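Local coordinates for L-threonine 3-dehydrogenase (Clostridioides difficile, PDB 7OL1), which probably oxidises the side-chain hydroxyl of L-threonine with NAD+, yielding 2-amino-3-oxobutanoate and NADH, as an extended short-chain dehydrogenase, at residues Ser146-Thr151 with Trp300-Asp305. Residues are numbered along the deposited sequence; the frame is centred on the assembly and turned at random.
Sequences SPKNMT and WPNSLD
T151 and L304 pair in a single parallel bridge: T151 N donates almost straight to S303 O (3.2 Å, 175° at the hydrogen), and T151 O takes D305 N at 2.9 Å. The T151 side chain lies against P301 and L304, its CB 3.9 Å from L304 CD2. With OG1 anti to the carbonyl carbon (chi1 -54°), the hydroxyl turns back across its own loop and donates to P147 O from above the carbonyl plane, while also lying 3.4 Å from P301 CB. The methyl CG2 lies 4.4 Å from both L304 CD2 and P301 CG, which share one side of it. Threonine suits the place because one branch ties the turn together and the other is apolar against proline and leucine.

At the other end of the turn, K148 O accepts N302 N in its carbonyl plane (2.8 Å), with a weaker bond from S303 N. K148 bends its chain to bring NZ to D298 O and, weakly, W300 O, so its charge probably complements the carbonyl end of helix 291-299. S303 adds a hydroxyl acceptor, OG, 3.2 Å from M150 N. M150 SD rests against D305 CB at 3.7 Å and touches the carboxylate; D305 OD1 hydrogen-bonds with S307 OG, at the start of helix 307-313.

The contact fastens the loop between strand 132-138 and helix 162-181 to the link joining helices 291-299 and 307-313. Because backbone amides and carbonyls do most of the holding, it probably depends more on loop shape than on particular side chains; the S303 hydroxyl adds one bond across, while that of T151 braces its own loop.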
ATOM      1  N   SER A 146      13.501  -5.560   4.896  1.00 79.68           N
ATOM      2  CA  SER A 146      14.062  -4.554   3.973  1.00 74.57           C
ATOM      3  C   SER A 146      15.572  -4.588   4.195  1.00 63.11           C
ATOM      4  O   SER A 146      16.044  -4.693   5.331  1.00 67.58           O
ATOM      5  CB  SER A 146      13.419  -3.200   4.162  1.00 78.18           C
ATOM      6  OG  SER A 146      12.335  -3.033   3.230  1.00 87.24           O
ATOM      7  N   PRO A 147      16.387  -4.580   3.130  1.00 59.43           N
ATOM      8  CA  PRO A 147      17.842  -4.551   3.298  1.00 60.65           C
ATOM      9  C   PRO A 147      18.242  -3.435   4.276  1.00 65.75           C
ATOM     10  O   PRO A 147      17.623  -2.380   4.178  1.00 64.73           O
ATOM     11  CB  PRO A 147      18.377  -4.255   1.894  1.00 59.59           C
ATOM     12  CG  PRO A 147      17.241  -4.610   0.927  1.00 63.36           C
ATOM     13  CD  PRO A 147      15.954  -4.540   1.726  1.00 63.22           C
ATOM     14  N   LYS A 148      19.214  -3.661   5.177  1.00 69.31           N
ATOM     15  CA  LYS A 148      19.438  -2.761   6.346  1.00 68.02           C
ATOM     16  C   LYS A 148      20.624  -1.807   6.099  1.00 72.93           C
ATOM     17  O   LYS A 148      20.778  -0.820   6.881  1.00 74.24           O
ATOM     18  CB  LYS A 148      19.561  -3.595   7.628  1.00 73.55           C
ATOM     19  CG  LYS A 148      18.336  -4.459   7.971  1.00 86.03           C
ATOM     20  CD  LYS A 148      17.508  -4.075   9.202  1.00 91.47           C
ATOM     21  CE  LYS A 148      18.350  -3.486  10.318  1.00108.70           C
ATOM     22  NZ  LYS A 148      17.617  -3.383  11.601  1.00117.01           N
ATOM     23  N   ASN A 149      21.404  -2.024   5.032  1.00 76.67           N
ATOM     24  CA  ASN A 149      22.681  -1.298   4.775  1.00 70.64           C
ATOM     25  C   ASN A 149      22.722  -0.856   3.313  1.00 65.18           C
ATOM     26  O   ASN A 149      22.569  -1.717   2.414  1.00 68.92           O
ATOM     27  CB  ASN A 149      23.880  -2.163   5.187  1.00 77.77           C
ATOM     28  CG  ASN A 149      23.943  -2.393   6.686  1.00 77.48           C
ATOM     29  OD1 ASN A 149      23.602  -3.470   7.176  1.00 79.70           O
ATOM     30  ND2 ASN A 149      24.322  -1.367   7.430  1.00 71.62           N
ATOM     31  N   MET A 150      22.898   0.442   3.076  1.00 69.15           N
ATOM     32  CA  MET A 150      22.669   1.061   1.739  1.00 76.07           C
ATOM     33  C   MET A 150      21.389   0.487   1.132  1.00 69.78           C
ATOM     34  O   MET A 150      21.449  -0.182   0.056  1.00 73.09           O
ATOM     35  CB  MET A 150      23.848   0.825   0.796  1.00 74.93           C
ATOM     36  CG  MET A 150      24.931   1.834   1.024  1.00 75.52           C
ATOM     37  SD  MET A 150      24.567   3.426   0.250  1.00 70.12           S
ATOM     38  CE  MET A 150      25.239   4.425   1.576  1.00 67.41           C
ATOM     39  N   THR A 151      20.280   0.706   1.838  1.00 65.57           N
ATOM     40  CA  THR A 151      18.941   0.243   1.408  1.00 63.46           C
ATOM     41  C   THR A 151      18.676   0.887   0.063  1.00 58.37           C
ATOM     42  O   THR A 151      18.735   2.101  -0.067  1.00 67.22           O
ATOM     43  CB  THR A 151      17.837   0.572   2.413  1.00 60.66           C
ATOM     44  OG1 THR A 151      18.249   0.036   3.668  1.00 66.64           O
ATOM     45  CG2 THR A 151      16.503  -0.013   2.015  1.00 60.09           C
ATOM     46  N   TRP A 300      14.020  -0.830  11.402  1.00 78.44           N
ATOM     47  CA  TRP A 300      14.391   0.192  10.402  1.00 79.30           C
ATOM     48  C   TRP A 300      15.815  -0.025   9.930  1.00 70.74           C
ATOM     49  O   TRP A 300      16.720  -0.188  10.740  1.00 71.95           O
ATOM     50  CB  TRP A 300      14.287   1.592  11.003  1.00 85.94           C
ATOM     51  CG  TRP A 300      12.916   2.124  11.270  1.00 82.81           C
ATOM     52  CD1 TRP A 300      11.703   1.697  10.804  1.00 87.92           C
ATOM     53  CD2 TRP A 300      12.660   3.291  12.056  1.00 84.39           C
ATOM     54  NE1 TRP A 300      10.703   2.504  11.284  1.00 89.74           N
ATOM     55  CE2 TRP A 300      11.265   3.499  12.041  1.00 89.13           C
ATOM     56  CE3 TRP A 300      13.487   4.157  12.776  1.00 84.07           C
ATOM     57  CZ2 TRP A 300      10.680   4.551  12.736  1.00 91.87           C
ATOM     58  CZ3 TRP A 300      12.906   5.189  13.466  1.00 87.16           C
ATOM     59  CH2 TRP A 300      11.523   5.383  13.439  1.00 90.41           C
ATOM     60  N   PRO A 301      16.058   0.120   8.618  1.00 65.00           N
ATOM     61  CA  PRO A 301      17.413   0.265   8.105  1.00 67.07           C
ATOM     62  C   PRO A 301      18.359   1.123   8.967  1.00 71.94           C
ATOM     63  O   PRO A 301      17.919   2.008   9.715  1.00 77.65           O
ATOM     64  CB  PRO A 301      17.198   0.951   6.754  1.00 63.51           C
ATOM     65  CG  PRO A 301      15.804   0.544   6.313  1.00 66.02           C
ATOM     66  CD  PRO A 301      15.035   0.210   7.571  1.00 68.32           C
ATOM     67  N   ASN A 302      19.655   0.829   8.819  1.00 74.91           N
ATOM     68  CA  ASN A 302      20.781   1.500   9.509  1.00 74.56           C
ATOM     69  C   ASN A 302      21.199   2.695   8.654  1.00 72.57           C
ATOM     70  O   ASN A 302      21.646   3.720   9.249  1.00 72.26           O
ATOM     71  CB  ASN A 302      21.972   0.560   9.722  1.00 80.30           C
ATOM     72  CG  ASN A 302      21.600  -0.756  10.375  1.00 87.89           C
ATOM     73  OD1 ASN A 302      20.862  -0.779  11.364  1.00 80.35           O
ATOM     74  ND2 ASN A 302      22.103  -1.853   9.816  1.00 85.80           N
ATOM     75  N   SER A 303      21.075   2.563   7.325  1.00 61.05           N
ATOM     76  CA  SER A 303      21.501   3.603   6.346  1.00 63.76           C
ATOM     77  C   SER A 303      20.825   3.356   4.995  1.00 61.22           C
ATOM     78  O   SER A 303      20.674   2.181   4.617  1.00 71.07           O
ATOM     79  CB  SER A 303      23.008   3.639   6.212  1.00 65.78           C
ATOM     80  OG  SER A 303      23.468   2.566   5.406  1.00 66.69           O
ATOM     81  N   LEU A 304      20.434   4.418   4.293  1.00 59.85           N
ATOM     82  CA  LEU A 304      19.725   4.308   2.992  1.00 58.83           C
ATOM     83  C   LEU A 304      20.667   4.806   1.907  1.00 56.82           C
ATOM     84  O   LEU A 304      21.596   5.610   2.227  1.00 52.38           O
ATOM     85  CB  LEU A 304      18.450   5.169   2.938  1.00 71.98           C
ATOM     86  CG  LEU A 304      17.454   5.107   4.098  1.00 69.46           C
ATOM     87  CD1 LEU A 304      16.611   6.375   4.119  1.00 72.64           C
ATOM     88  CD2 LEU A 304      16.553   3.884   4.004  1.00 66.27           C
ATOM     89  N   ASP A 305      20.329   4.461   0.665  1.00 50.16           N
ATOM     90  CA  ASP A 305      21.069   4.888  -0.538  1.00 52.95           C
ATOM     91  C   ASP A 305      20.320   6.034  -1.227  1.00 53.35           C
ATOM     92  O   ASP A 305      19.391   5.757  -2.006  1.00 55.39           O
ATOM     93  CB  ASP A 305      21.327   3.661  -1.431  1.00 58.40           C
ATOM     94  CG  ASP A 305      22.135   3.956  -2.681  1.00 54.75           C
ATOM     95  OD1 ASP A 305      22.695   5.072  -2.762  1.00 59.04           O
ATOM     96  OD2 ASP A 305      22.159   3.100  -3.580  1.00 68.06           O
TER